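Local structure of ORF10 (Moritella marina, 6RIW) at residues A[281-287]-A[448-454]; A[384-388]-A[430-434]; A[1-5]-A[207-211]; A[202-206]-A[218-222]; A[271-275]-A[453-457]. The protein probably catalyses decarboxylative chain elongation in polyunsaturated fatty acid synthesis, this chain being the ketosynthase–chain length factor didomain of a longer protein. All coordinates share one frame; numbering follows the deposited sequence.

All five contacts lie on the same side of the chain's centre. Along the chain, contacts 3 and 4 close before contacts 1 and 5 open; contact 2 falls between the two segments of contact 1. Contacts 1 and 2 have centres about 8 Å apart and meet through neighbouring strands 443-450 and 432-439. Contact 1 reaches contact 3, about 11 Å away, through strands 283-292 and 4-12, and the two share a magnesium ion and a water. Contacts 3 and 4 both use helix 198-211, their segments alternating. Contacts 1 and 5 end on the same stretch, sharing Thr453 and Gln454. Contacts 1, 3 and 5 thus draw the N-terminus, strand 283-292 and the loop between strands 443-450 and 469-478 together around one metal site.

Contact 1 (A[281-287]-A[448-454]); sequences IYAIIKG and VLQQPTQ. With MG (magnesium ion), chain B.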
loop_
_atom_site.group_PDB
_atom_site.type_symbol
_atom_site.label_atom_id
_atom_site.label_comp_id
_atom_site.label_asym_id
_atom_site.label_seq_id
_atom_site.Cartn_x
_atom_site.Cartn_y
_atom_site.Cartn_z
ATOM N N ILE A 281 14.506 24.248 13.451
ATOM C CA ILE A 281 13.552 24.259 12.344
ATOM C C ILE A 281 14.326 24.246 11.032
ATOM O O ILE A 281 15.101 25.169 10.751
ATOM C CB ILE A 281 12.614 25.474 12.438
ATOM C CG1 ILE A 281 11.805 25.405 13.739
ATOM C CG2 ILE A 281 11.702 25.547 11.245
ATOM C CD1 ILE A 281 10.929 26.630 13.994
ATOM N N TYR A 282 14.110 23.207 10.215
ATOM C CA TYR A 282 14.748 23.134 8.903
ATOM C C TYR A 282 14.022 23.990 7.882
ATOM O O TYR A 282 14.648 24.559 6.974
ATOM C CB TYR A 282 14.768 21.696 8.394
ATOM C CG TYR A 282 15.803 20.801 9.020
ATOM C CD1 TYR A 282 15.519 20.091 10.171
ATOM C CD2 TYR A 282 17.051 20.652 8.445
ATOM C CE1 TYR A 282 16.439 19.255 10.740
ATOM C CE2 TYR A 282 17.997 19.815 9.010
ATOM C CZ TYR A 282 17.682 19.118 10.158
ATOM O OH TYR A 282 18.605 18.278 10.732
ATOM N N ALA A 283 12.701 24.037 7.970
ATOM C CA ALA A 283 11.902 24.739 6.979
ATOM C C ALA A 283 10.485 24.789 7.512
ATOM O O ALA A 283 10.136 24.081 8.462
ATOM C CB ALA A 283 11.946 24.058 5.606
ATOM N N ILE A 284 9.678 25.639 6.891
ATOM C CA ILE A 284 8.264 25.785 7.208
ATOM C C ILE A 284 7.464 25.210 6.047
ATOM O O ILE A 284 7.721 25.541 4.877
ATOM C CB ILE A 284 7.889 27.262 7.449
ATOM C CG1 ILE A 284 8.665 27.851 8.653
ATOM C CG2 ILE A 284 6.365 27.414 7.568
ATOM C CD1 ILE A 284 8.138 27.480 10.028
ATOM N N ILE A 285 6.515 24.330 6.360
ATOM C CA ILE A 285 5.527 23.906 5.378
ATOM C C ILE A 285 4.387 24.913 5.464
ATOM O O ILE A 285 3.666 24.973 6.466
ATOM C CB ILE A 285 5.043 22.468 5.621
ATOM C CG1 ILE A 285 6.234 21.493 5.547
ATOM C CG2 ILE A 285 3.995 22.094 4.581
ATOM C CD1 ILE A 285 5.910 20.085 6.014
ATOM N N LYS A 286 4.261 25.744 4.427
ATOM C CA LYS A 286 3.301 26.837 4.434
ATOM C C LYS A 286 1.920 26.359 4.040
ATOM O O LYS A 286 0.911 26.916 4.500
ATOM C CB LYS A 286 3.768 27.943 3.480
ATOM C CG LYS A 286 3.089 29.300 3.684
ATOM C CD LYS A 286 3.526 29.979 4.995
ATOM C CE LYS A 286 2.689 31.225 5.273
ATOM N NZ LYS A 286 1.211 30.952 5.095
ATOM N N GLY A 287 1.860 25.332 3.203
ATOM C CA GLY A 287 0.591 24.784 2.781
ATOM C C GLY A 287 0.823 23.747 1.705
ATOM O O GLY A 287 1.962 23.409 1.376
ATOM N N VAL A 448 4.070 23.752 -0.528
ATOM C CA VAL A 448 4.679 25.082 -0.543
ATOM C C VAL A 448 5.523 25.218 0.716
ATOM O O VAL A 448 5.007 25.101 1.839
ATOM C CB VAL A 448 3.617 26.189 -0.633
ATOM C CG1 VAL A 448 4.301 27.560 -0.788
ATOM C CG2 VAL A 448 2.690 25.909 -1.792
ATOM N N LEU A 449 6.831 25.422 0.534
ATOM C CA LEU A 449 7.783 25.473 1.629
ATOM C C LEU A 449 8.451 26.845 1.685
ATOM O O LEU A 449 8.680 27.483 0.653
ATOM C CB LEU A 449 8.869 24.409 1.476
ATOM C CG LEU A 449 8.423 23.025 1.015
ATOM C CD1 LEU A 449 9.659 22.151 0.791
ATOM C CD2 LEU A 449 7.520 22.450 2.098
ATOM N N GLN A 450 8.797 27.269 2.897
ATOM C CA GLN A 450 9.493 28.532 3.092
ATOM C C GLN A 450 10.665 28.339 4.040
ATOM O O GLN A 450 10.709 27.391 4.830
ATOM C CB GLN A 450 8.540 29.609 3.624
ATOM C CG GLN A 450 7.537 30.072 2.577
ATOM C CD GLN A 450 6.639 31.206 3.073
ATOM O OE1 GLN A 450 6.453 31.393 4.279
ATOM N NE2 GLN A 450 6.084 31.966 2.139
ATOM N N GLN A 451 11.615 29.273 3.965
ATOM C CA GLN A 451 12.793 29.209 4.811
ATOM C C GLN A 451 12.381 29.191 6.281
ATOM O O GLN A 451 11.301 29.681 6.638
ATOM C CB GLN A 451 13.716 30.402 4.525
ATOM C CG GLN A 451 13.078 31.756 4.771
ATOM C CD GLN A 451 14.020 32.898 4.408
ATOM O OE1 GLN A 451 13.799 33.607 3.423
ATOM N NE2 GLN A 451 15.086 33.057 5.185
ATOM N N PRO A 452 13.199 28.598 7.150
ATOM C CA PRO A 452 12.824 28.517 8.562
ATOM C C PRO A 452 12.777 29.891 9.204
ATOM O O PRO A 452 13.517 30.802 8.830
ATOM C CB PRO A 452 13.937 27.663 9.181
ATOM C CG PRO A 452 15.080 27.790 8.244
ATOM C CD PRO A 452 14.491 27.944 6.881
ATOM N N THR A 453 11.905 30.020 10.201
ATOM C CA THR A 453 11.798 31.266 10.950
ATOM C C THR A 453 11.184 30.971 12.307
ATOM O O THR A 453 10.384 30.040 12.450
ATOM C CB THR A 453 10.953 32.309 10.206
ATOM O OG1 THR A 453 10.837 33.491 11.007
ATOM C CG2 THR A 453 9.557 31.765 9.919
ATOM N N GLN A 454 11.571 31.771 13.304
ATOM C CA GLN A 454 10.959 31.706 14.623
ATOM C C GLN A 454 9.708 32.569 14.743
ATOM O O GLN A 454 8.992 32.457 15.745
ATOM C CB GLN A 454 11.969 32.120 15.701
ATOM C CG GLN A 454 13.271 31.334 15.686
ATOM C CD GLN A 454 13.068 29.856 15.968
ATOM O OE1 GLN A 454 12.675 29.472 17.075
ATOM N NE2 GLN A 454 13.340 29.016 14.968
HETATM MG MG MG B . -0.338 27.137 6.319
HETATM O O HOH W 1 0.811 25.171 7.092
#
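Ile284 and Gln450 form an antiparallel hydrogen-bonded pair: Ile284 N gives a nearly straight bond (176°) to Gln450 O at 2.9 Å, and Gln450 N returns one to Ile284 O at 2.8 Å. Two residues further on the register slips. Lys286 N donates to Val448 O at 2.8 Å, while Gly287 N reaches that same oxygen only weakly at 3.4 Å, and Val448 N closes the pair on Gly287 O. Two residues facing one define a classic beta bulge. The helix-like psi of Lys286 (-30°) breaks the strand's alternation, and Lys286 O binds magnesium at 2.2 Å. Met1 O and a water also bind this ion.

The Lys286 side chain crosses Gln450 at a slant, with Gln450 OE1 3.3 Å from Lys286 CD. A bend at chi2 (70°) shapes that path, and NZ finds its hydrogen bond further off, at Ala318 O. On the other face of the strands Ile285 CG1 and Leu449 CD2 lie side by side, 3.8 Å apart, pointing the same way. Past the strand end, Ile281 CG2 slides by Pro452 CB at 3.7 Å.

This pairing joins strand 283-292 to strand 443-450 within the ketosynthase domain of thiolase fold. Strand 4-12 pairs with the far edge of 283-292, as strand 432-439 does with the far edge of 443-450. Helix 374-387 covers Ala283 and Leu449, and helix 304-318 packs against Val448.

Contact 2 (A[384-388]-A[430-434]); sequences ALGKG and PRTAG
Leu385 and Arg431 join the C-terminal end of helix 374-387 to the start of strand 432-439, a helix-on-sheet contact in the ketosynthase domain of thiolase fold. The apolar part rests on the two branches of Leu385. CD1 meets Ala433 CB at 3.9 Å, whereas Leu385 CD2 lies against the backbone, 3.4 Å from Arg431 O, and also touches Arg431 CB at 3.7 Å. Trp419 packs on both Leu385 and Arg431.

The polar part gathers around the Arg431 guanidinium. A bend at chi3 (-67°) swings it across the last helical turn, where Arg431 NH2 stands 2.8 Å and Arg431 NE 2.9 Å from Leu385 O, which approaches the group obliquely. Carbonyls at a helix end carry partial negative charge, so a cation here is probably favoured electrostatically. Gly388, which leaves the helix with positive phi (70°), lies over one face of the guanidinium, its CA 3.4 Å from Arg431 NH1.

Backbone anchoring holds the strand side in place: Arg431 N is hydrogen-bonded to Gln451 OE1, and Thr432 N to Asp326 OD2. Within the same segment, Thr432 OG1 donates to Pro430 O at 2.8 Å, from well above the carbonyl plane.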
loop_
_atom_site.group_PDB
_atom_site.type_symbol
_atom_site.label_atom_id
_atom_site.label_comp_id
_atom_site.label_asym_id
_atom_site.label_seq_id
_atom_site.Cartn_x
_atom_site.Cartn_y
_atom_site.Cartn_z
ATOM N N ALA A 384 17.972 23.423 0.652
ATOM C CA ALA A 384 18.268 24.577 -0.195
ATOM C C ALA A 384 17.676 25.857 0.383
ATOM O O ALA A 384 18.298 26.926 0.305
ATOM C CB ALA A 384 17.728 24.342 -1.602
ATOM N N LEU A 385 16.460 25.770 0.939
ATOM C CA LEU A 385 15.833 26.933 1.563
ATOM C C LEU A 385 16.625 27.411 2.771
ATOM O O LEU A 385 16.732 28.621 3.009
ATOM C CB LEU A 385 14.393 26.605 1.970
ATOM C CG LEU A 385 13.354 26.615 0.850
ATOM C CD1 LEU A 385 12.095 25.793 1.246
ATOM C CD2 LEU A 385 12.978 28.030 0.461
ATOM N N GLY A 386 17.171 26.483 3.560
ATOM C CA GLY A 386 17.924 26.879 4.736
ATOM C C GLY A 386 19.299 27.430 4.423
ATOM O O GLY A 386 19.776 28.336 5.113
ATOM N N LYS A 387 19.948 26.909 3.388
ATOM C CA LYS A 387 21.318 27.275 3.040
ATOM C C LYS A 387 21.419 28.350 1.958
ATOM O O LYS A 387 22.517 28.875 1.732
ATOM C CB LYS A 387 22.086 26.024 2.588
ATOM C CG LYS A 387 22.191 24.967 3.678
ATOM C CD LYS A 387 23.062 23.810 3.244
ATOM C CE LYS A 387 23.362 22.867 4.410
ATOM N NZ LYS A 387 24.092 23.557 5.510
ATOM N N GLY A 388 20.322 28.681 1.278
ATOM C CA GLY A 388 20.383 29.697 0.240
ATOM C C GLY A 388 21.122 29.308 -1.022
ATOM O O GLY A 388 21.542 30.193 -1.781
ATOM N N PRO A 430 9.981 35.937 2.121
ATOM C CA PRO A 430 10.647 34.678 2.484
ATOM C C PRO A 430 11.070 33.904 1.240
ATOM O O PRO A 430 10.372 33.897 0.225
ATOM C CB PRO A 430 9.578 33.913 3.286
ATOM C CG PRO A 430 8.369 34.844 3.398
ATOM C CD PRO A 430 8.519 35.864 2.296
ATOM N N ARG A 431 12.242 33.273 1.316
ATOM C CA ARG A 431 12.603 32.279 0.315
ATOM C C ARG A 431 11.514 31.216 0.260
ATOM O O ARG A 431 11.106 30.687 1.300
ATOM C CB ARG A 431 13.948 31.637 0.653
ATOM C CG ARG A 431 15.152 32.538 0.385
ATOM C CD ARG A 431 16.449 31.757 0.462
ATOM N NE ARG A 431 16.696 31.297 1.820
ATOM C CZ ARG A 431 17.814 31.528 2.501
ATOM N NH1 ARG A 431 18.808 32.217 1.945
ATOM N NH2 ARG A 431 17.933 31.069 3.744
ATOM N N THR A 432 11.045 30.904 -0.947
ATOM C CA THR A 432 9.872 30.061 -1.124
ATOM C C THR A 432 10.116 29.040 -2.228
ATOM O O THR A 432 10.579 29.393 -3.316
ATOM C CB THR A 432 8.641 30.918 -1.433
ATOM O OG1 THR A 432 8.469 31.868 -0.374
ATOM C CG2 THR A 432 7.394 30.060 -1.528
ATOM N N ALA A 433 9.791 27.775 -1.946
ATOM C CA ALA A 433 9.963 26.690 -2.896
ATOM C C ALA A 433 8.686 25.870 -2.985
ATOM O O ALA A 433 7.944 25.742 -2.010
ATOM C CB ALA A 433 11.139 25.783 -2.496
ATOM N N GLY A 434 8.435 25.315 -4.167
ATOM C CA GLY A 434 7.397 24.318 -4.351
ATOM C C GLY A 434 8.022 22.946 -4.520
ATOM O O GLY A 434 9.163 22.822 -4.970
#

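Contact 3 (A[1-5]-A[207-211]); sequences MENIA and CDYLH. With MG (magnesium ion), chain B.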
loop_
_atom_site.group_PDB
_atom_site.type_symbol
_atom_site.label_atom_id
_atom_site.label_comp_id
_atom_site.label_asym_id
_atom_site.label_seq_id
_atom_site.Cartn_x
_atom_site.Cartn_y
_atom_site.Cartn_z
ATOM N N MET A 1 -4.039 26.997 7.134
ATOM C CA MET A 1 -3.897 26.623 8.543
ATOM C C MET A 1 -2.465 26.862 9.039
ATOM O O MET A 1 -1.609 27.318 8.280
ATOM C CB MET A 1 -4.331 25.160 8.747
ATOM C CG MET A 1 -5.857 25.010 8.582
ATOM S SD MET A 1 -6.503 23.321 8.709
ATOM C CE MET A 1 -6.761 22.977 6.978
ATOM N N GLU A 2 -2.222 26.588 10.319
ATOM C CA GLU A 2 -0.978 27.006 10.960
ATOM C C GLU A 2 0.266 26.453 10.262
ATOM O O GLU A 2 0.292 25.307 9.810
ATOM C CB GLU A 2 -0.982 26.558 12.423
ATOM C CG GLU A 2 0.222 27.023 13.189
ATOM C CD GLU A 2 0.228 26.535 14.609
ATOM O OE1 GLU A 2 -0.726 25.822 14.992
ATOM O OE2 GLU A 2 1.189 26.868 15.340
ATOM N N ASN A 3 1.307 27.289 10.183
ATOM C CA ASN A 3 2.646 26.848 9.801
ATOM C C ASN A 3 3.040 25.551 10.500
ATOM O O ASN A 3 2.913 25.429 11.723
ATOM C CB ASN A 3 3.673 27.920 10.173
ATOM C CG ASN A 3 3.663 29.101 9.221
ATOM O OD1 ASN A 3 3.087 29.041 8.125
ATOM N ND2 ASN A 3 4.326 30.178 9.627
ATOM N N ILE A 4 3.558 24.601 9.723
ATOM C CA ILE A 4 4.141 23.371 10.251
ATOM C C ILE A 4 5.655 23.473 10.125
ATOM O O ILE A 4 6.170 23.821 9.056
ATOM C CB ILE A 4 3.606 22.129 9.510
ATOM C CG1 ILE A 4 2.078 22.049 9.662
ATOM C CG2 ILE A 4 4.296 20.869 10.039
ATOM C CD1 ILE A 4 1.607 21.927 11.127
ATOM N N ALA A 5 6.362 23.183 11.211
ATOM C CA ALA A 5 7.820 23.188 11.229
ATOM C C ALA A 5 8.335 21.772 11.020
ATOM O O ALA A 5 7.840 20.833 11.653
ATOM C CB ALA A 5 8.352 23.736 12.549
ATOM N N CYS A 207 0.546 16.727 8.330
ATOM C CA CYS A 207 0.198 18.104 8.681
ATOM C C CYS A 207 -1.273 18.227 9.066
ATOM O O CYS A 207 -1.606 18.910 10.047
ATOM C CB CYS A 207 0.501 19.069 7.526
ATOM S SG CYS A 207 2.240 19.205 7.076
ATOM N N ASP A 208 -2.168 17.579 8.305
ATOM C CA ASP A 208 -3.599 17.587 8.640
ATOM C C ASP A 208 -3.849 17.057 10.043
ATOM O O ASP A 208 -4.703 17.580 10.769
ATOM C CB ASP A 208 -4.403 16.728 7.659
ATOM C CG ASP A 208 -4.474 17.310 6.261
ATOM O OD1 ASP A 208 -4.124 18.495 6.054
ATOM O OD2 ASP A 208 -4.905 16.555 5.352
ATOM N N TYR A 209 -3.161 15.973 10.427
ATOM C CA TYR A 209 -3.382 15.423 11.756
ATOM C C TYR A 209 -2.884 16.387 12.832
ATOM O O TYR A 209 -3.465 16.446 13.926
ATOM C CB TYR A 209 -2.715 14.047 11.898
ATOM C CG TYR A 209 -3.582 12.909 11.326
ATOM C CD1 TYR A 209 -4.224 13.066 10.110
ATOM C CD2 TYR A 209 -3.778 11.701 12.028
ATOM C CE1 TYR A 209 -5.040 12.055 9.562
ATOM C CE2 TYR A 209 -4.595 10.676 11.491
ATOM C CZ TYR A 209 -5.209 10.869 10.246
ATOM O OH TYR A 209 -6.020 9.902 9.667
ATOM N N LEU A 210 -1.820 17.147 12.538
ATOM C CA LEU A 210 -1.396 18.204 13.452
ATOM C C LEU A 210 -2.442 19.313 13.533
ATOM O O LEU A 210 -2.696 19.844 14.616
ATOM C CB LEU A 210 -0.020 18.768 13.039
ATOM C CG LEU A 210 1.178 17.818 13.209
ATOM C CD1 LEU A 210 2.468 18.347 12.590
ATOM C CD2 LEU A 210 1.436 17.418 14.696
ATOM N N HIS A 211 -3.074 19.664 12.412
ATOM C CA HIS A 211 -4.029 20.773 12.419
ATOM C C HIS A 211 -5.309 20.436 13.168
ATOM O O HIS A 211 -5.945 21.335 13.731
ATOM C CB HIS A 211 -4.356 21.194 10.994
ATOM C CG HIS A 211 -3.231 21.913 10.323
ATOM N ND1 HIS A 211 -2.949 21.775 8.982
ATOM C CD2 HIS A 211 -2.314 22.781 10.815
ATOM C CE1 HIS A 211 -1.912 22.535 8.674
ATOM N NE2 HIS A 211 -1.501 23.147 9.769
HETATM MG MG MG B . -0.338 27.137 6.319
HETATM O O HOH W 1 0.811 25.171 7.092
#
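Met1, Glu2 and Ile4 pack on the last turn of helix 198-211 where, in this thiolase-fold ketosynthase domain, strand 4-12 begins beneath that helix. The tight part centres on the His211 ring. Met1 CB sits over its centre in a CH-pi contact, 3.5 Å from the centroid and only 5° off the ring normal. Cys207 O lies above the opposite face, offset toward the rim. At the edge, His211 NE2 donates to Glu2 O at 2.8 Å with an N-H...O angle of 162°; the bond lies in both the ring plane and the carbonyl plane, on a lone pair. With both faces covered and NE2 bonded, the ring's rotation is well fixed. Ile4 extends this buried packing: its CD1 reaches Leu210 CD1 at 4.0 Å, and Ile4 CG1 meets Cys207 SG at 3.8 Å. With chi2 at -61°, Ile4 CD1 turns to within 3.6 Å of His211 NE2.

The looser side belongs to Met1, which is partly exposed. Its SD approaches the His211 ring obliquely, 4.3 Å from the centroid, and Thr682 of the chain length factor half also touches this side chain.

The same N-terminal segment supplies a metal ligand: Met1 O binds magnesium at 2.3 Å.

Contact 4 (A[202-206]-A[218-222]); sequences SVKLA and MLAGA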
loop_
_atom_site.group_PDB
_atom_site.type_symbol
_atom_site.label_atom_id
_atom_site.label_comp_id
_atom_site.label_asym_id
_atom_site.label_seq_id
_atom_site.Cartn_x
_atom_site.Cartn_y
_atom_site.Cartn_z
ATOM N N SER A 202 1.944 11.581 2.376
ATOM C CA SER A 202 2.183 11.322 3.795
ATOM C C SER A 202 2.462 12.609 4.566
ATOM O O SER A 202 1.950 12.804 5.681
ATOM C CB SER A 202 3.356 10.341 3.964
ATOM O OG SER A 202 3.029 9.116 3.330
ATOM N N VAL A 203 3.288 13.489 4.001
ATOM C CA VAL A 203 3.609 14.739 4.696
ATOM C C VAL A 203 2.362 15.611 4.840
ATOM O O VAL A 203 2.060 16.125 5.932
ATOM C CB VAL A 203 4.754 15.472 3.968
ATOM C CG1 VAL A 203 4.899 16.919 4.484
ATOM C CG2 VAL A 203 6.056 14.676 4.159
ATOM N N LYS A 204 1.604 15.765 3.750
ATOM C CA LYS A 204 0.406 16.592 3.787
ATOM C C LYS A 204 -0.615 16.044 4.784
ATOM O O LYS A 204 -1.174 16.793 5.588
ATOM C CB LYS A 204 -0.193 16.701 2.383
ATOM C CG LYS A 204 -1.500 17.491 2.310
ATOM C CD LYS A 204 -1.300 18.917 2.819
ATOM C CE LYS A 204 -2.626 19.710 2.868
ATOM N NZ LYS A 204 -3.820 18.862 3.150
ATOM N N LEU A 205 -0.868 14.730 4.765
ATOM C CA LEU A 205 -1.835 14.190 5.719
ATOM C C LEU A 205 -1.314 14.255 7.146
ATOM O O LEU A 205 -2.105 14.386 8.092
ATOM C CB LEU A 205 -2.190 12.741 5.342
ATOM C CG LEU A 205 -2.925 12.595 4.016
ATOM C CD1 LEU A 205 -3.229 11.113 3.785
ATOM C CD2 LEU A 205 -4.218 13.404 3.984
ATOM N N ALA A 206 0.001 14.169 7.339
ATOM C CA ALA A 206 0.527 14.301 8.695
ATOM C C ALA A 206 0.349 15.728 9.206
ATOM O O ALA A 206 0.012 15.933 10.383
ATOM C CB ALA A 206 2.002 13.881 8.748
ATOM N N MET A 218 4.266 14.537 14.462
ATOM C CA MET A 218 4.050 13.488 13.470
ATOM C C MET A 218 5.358 13.122 12.782
ATOM O O MET A 218 6.151 14.000 12.424
ATOM C CB MET A 218 3.026 13.907 12.394
ATOM C CG MET A 218 1.575 13.949 12.862
ATOM S SD MET A 218 0.912 12.349 13.359
ATOM C CE MET A 218 0.896 11.467 11.768
ATOM N N LEU A 219 5.563 11.821 12.572
ATOM C CA LEU A 219 6.545 11.324 11.612
ATOM C C LEU A 219 5.862 11.151 10.259
ATOM O O LEU A 219 4.746 10.617 10.177
ATOM C CB LEU A 219 7.127 9.985 12.069
ATOM C CG LEU A 219 8.123 9.965 13.228
ATOM C CD1 LEU A 219 8.460 8.531 13.582
ATOM C CD2 LEU A 219 9.381 10.699 12.857
ATOM N N ALA A 220 6.503 11.632 9.207
ATOM C CA ALA A 220 5.979 11.430 7.867
ATOM C C ALA A 220 7.131 11.047 6.953
ATOM O O ALA A 220 8.176 11.701 6.941
ATOM C CB ALA A 220 5.262 12.677 7.326
ATOM N N GLY A 221 6.930 10.009 6.168
ATOM C CA GLY A 221 8.014 9.519 5.355
ATOM C C GLY A 221 7.514 8.454 4.414
ATOM O O GLY A 221 6.306 8.303 4.221
ATOM N N ALA A 222 8.460 7.720 3.829
ATOM C CA ALA A 222 8.119 6.681 2.864
ATOM C C ALA A 222 9.292 5.728 2.705
ATOM O O ALA A 222 10.432 6.051 3.042
ATOM C CB ALA A 222 7.738 7.273 1.503
#
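Ala220 and Ala206 meet without any aromatic ring or side-chain amide between them; what is flat here is the strand itself. One of its faces carries Met218 and Ala220 toward the helix, while Leu219 points from the other face and packs on Val117, Met265 and Val267.

The small side chains bring helix and strand close, the axes of 202-206 and 218-222 lying 7.3 Å apart and running nearly antiparallel (165°). Ala206 CB sits between two strand residues, 3.8 Å from Ala220 CB and 3.8 Å from Met218 CB. Ala220 CB in turn presses on the helix backbone, 3.7 Å from both Ser202 O and Val203 CA, and meets the CG2 branch of Val203 at 3.8 Å. That branch stands beside the backbone N, since chi1 (167°) sets CG1 anti to it. Bends at chi2 and chi3 curl Met218 around Ala206: Met218 CG lies 3.5 Å from Ala206 O and CE comes back to the methyl. Ser202 OG, near Gly221 O, has its hydrogen bond within the helix, to Ser198 O. The crossing contacts are therefore essentially van der Waals, and all the touching residues are buried.

In the thiolase fold of the ketosynthase domain, this lays helix 198-211 along strand 217-224, which is flanked by strands 115-120 and 259-270. The helix spans further: Ile118 touches Ser202 and Leu205, Met266 and Leu268 touch Val203 and Ala206, and strand 283-292 meets Val203 through Ile285.

Contact 5 (A[271-275]-A[453-457]); sequences QSDAV and TQTLE
Gln271 extends toward Thr453 and Thr455 because CG stands anti to the backbone N (chi1 -169°) and the chain continues nearly straight at chi2 (-159°). Its NE2 spends both N-H groups on backbone oxygens, with 3.0 Å to Thr453 O and 3.0 Å to Thr455 O. Neither bond is straight (142° each), and the donor stands above both carbonyl planes. An ST turn shapes this acceptor pair: Thr453 OG1 accepts from Thr455 N at 3.1 Å.

Over the amide, Leu456 CD2 lies 3.6 Å from Gln271 CD, the two side chains sliding past each other in opposite directions. The same methyl meets Val275 CG2 at 3.8 Å, and that valine branch also packs on Gln454 O. On the other end of the amide, a water donates to Gln271 OE1 at 2.6 Å and to Glu457 OE1, and accepts from Glu457 N at 2.8 Å. Asn3 reaches both groups too, through ND2 to Gln271 OE1 and N to Glu457 OE1.

With its nitrogen and oxygen ends both committed, the amide cannot flip without losing bonds. It therefore ties the start of helix 271-277 to the loop that follows strand 443-450, and probably helps hold Glu457 near Lys286, where Glu457 OE2 and Lys286 NZ make a long, weak ion pair.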
loop_
_atom_site.group_PDB
_atom_site.type_symbol
_atom_site.label_atom_id
_atom_site.label_comp_id
_atom_site.label_asym_id
_atom_site.label_seq_id
_atom_site.Cartn_x
_atom_site.Cartn_y
_atom_site.Cartn_z
ATOM N N GLN A 271 4.218 25.032 14.251
ATOM C CA GLN A 271 5.315 25.979 14.467
ATOM C C GLN A 271 5.275 26.581 15.868
ATOM O O GLN A 271 6.325 26.770 16.493
ATOM C CB GLN A 271 5.281 27.094 13.423
ATOM C CG GLN A 271 6.555 27.963 13.440
ATOM C CD GLN A 271 6.324 29.311 12.799
ATOM O OE1 GLN A 271 5.186 29.676 12.510
ATOM N NE2 GLN A 271 7.401 30.052 12.561
ATOM N N SER A 272 4.075 26.864 16.385
ATOM C CA SER A 272 3.949 27.384 17.750
ATOM C C SER A 272 4.641 26.476 18.762
ATOM O O SER A 272 5.353 26.955 19.654
ATOM C CB SER A 272 2.474 27.550 18.118
ATOM O OG SER A 272 1.782 26.326 17.960
ATOM N N ASP A 273 4.443 25.158 18.643
ATOM C CA ASP A 273 5.067 24.234 19.585
ATOM C C ASP A 273 6.568 24.132 19.340
ATOM O O ASP A 273 7.351 24.002 20.290
ATOM C CB ASP A 273 4.419 22.846 19.481
ATOM C CG ASP A 273 2.937 22.849 19.858
ATOM O OD1 ASP A 273 2.461 23.840 20.463
ATOM O OD2 ASP A 273 2.236 21.853 19.546
ATOM N N ALA A 274 6.990 24.182 18.073
ATOM C CA ALA A 274 8.414 24.070 17.772
ATOM C C ALA A 274 9.185 25.270 18.313
ATOM O O ALA A 274 10.301 25.119 18.822
ATOM C CB ALA A 274 8.636 23.939 16.261
ATOM N N VAL A 275 8.611 26.467 18.203
ATOM C CA VAL A 275 9.285 27.651 18.737
ATOM C C VAL A 275 9.288 27.615 20.258
ATOM O O VAL A 275 10.308 27.904 20.897
ATOM C CB VAL A 275 8.625 28.931 18.190
ATOM C CG1 VAL A 275 9.141 30.158 18.930
ATOM C CG2 VAL A 275 8.895 29.058 16.702
ATOM N N THR A 453 11.905 30.020 10.201
ATOM C CA THR A 453 11.798 31.266 10.950
ATOM C C THR A 453 11.184 30.971 12.307
ATOM O O THR A 453 10.384 30.040 12.450
ATOM C CB THR A 453 10.953 32.309 10.206
ATOM O OG1 THR A 453 10.837 33.491 11.007
ATOM C CG2 THR A 453 9.557 31.765 9.919
ATOM N N GLN A 454 11.571 31.771 13.304
ATOM C CA GLN A 454 10.959 31.706 14.623
ATOM C C GLN A 454 9.708 32.569 14.743
ATOM O O GLN A 454 8.992 32.457 15.745
ATOM C CB GLN A 454 11.969 32.120 15.701
ATOM C CG GLN A 454 13.271 31.334 15.686
ATOM C CD GLN A 454 13.068 29.856 15.968
ATOM O OE1 GLN A 454 12.675 29.472 17.075
ATOM N NE2 GLN A 454 13.340 29.016 14.968
ATOM N N THR A 455 9.416 33.403 13.742
ATOM C CA THR A 455 8.295 34.334 13.802
ATOM C C THR A 455 6.973 33.598 13.589
ATOM O O THR A 455 6.777 32.950 12.557
ATOM C CB THR A 455 8.459 35.429 12.747
ATOM O OG1 THR A 455 9.711 36.098 12.949
ATOM C CG2 THR A 455 7.320 36.437 12.846
ATOM N N LEU A 456 6.061 33.725 14.550
ATOM C CA LEU A 456 4.755 33.085 14.464
ATOM C C LEU A 456 3.772 33.955 13.697
ATOM O O LEU A 456 3.866 35.186 13.708
ATOM C CB LEU A 456 4.196 32.797 15.857
ATOM C CG LEU A 456 5.063 31.899 16.739
ATOM C CD1 LEU A 456 4.334 31.542 18.018
ATOM C CD2 LEU A 456 5.465 30.642 15.986
ATOM N N GLU A 457 2.823 33.302 13.030
ATOM C CA GLU A 457 1.742 34.022 12.374
ATOM C C GLU A 457 0.793 34.587 13.416
ATOM O O GLU A 457 0.504 33.946 14.434
ATOM C CB GLU A 457 0.944 33.112 11.435
ATOM C CG GLU A 457 1.747 32.317 10.426
ATOM C CD GLU A 457 1.037 31.013 10.046
ATOM O OE1 GLU A 457 1.040 30.045 10.865
ATOM O OE2 GLU A 457 0.453 30.987 8.932
HETATM O O HOH W 2 2.780 30.465 12.974
#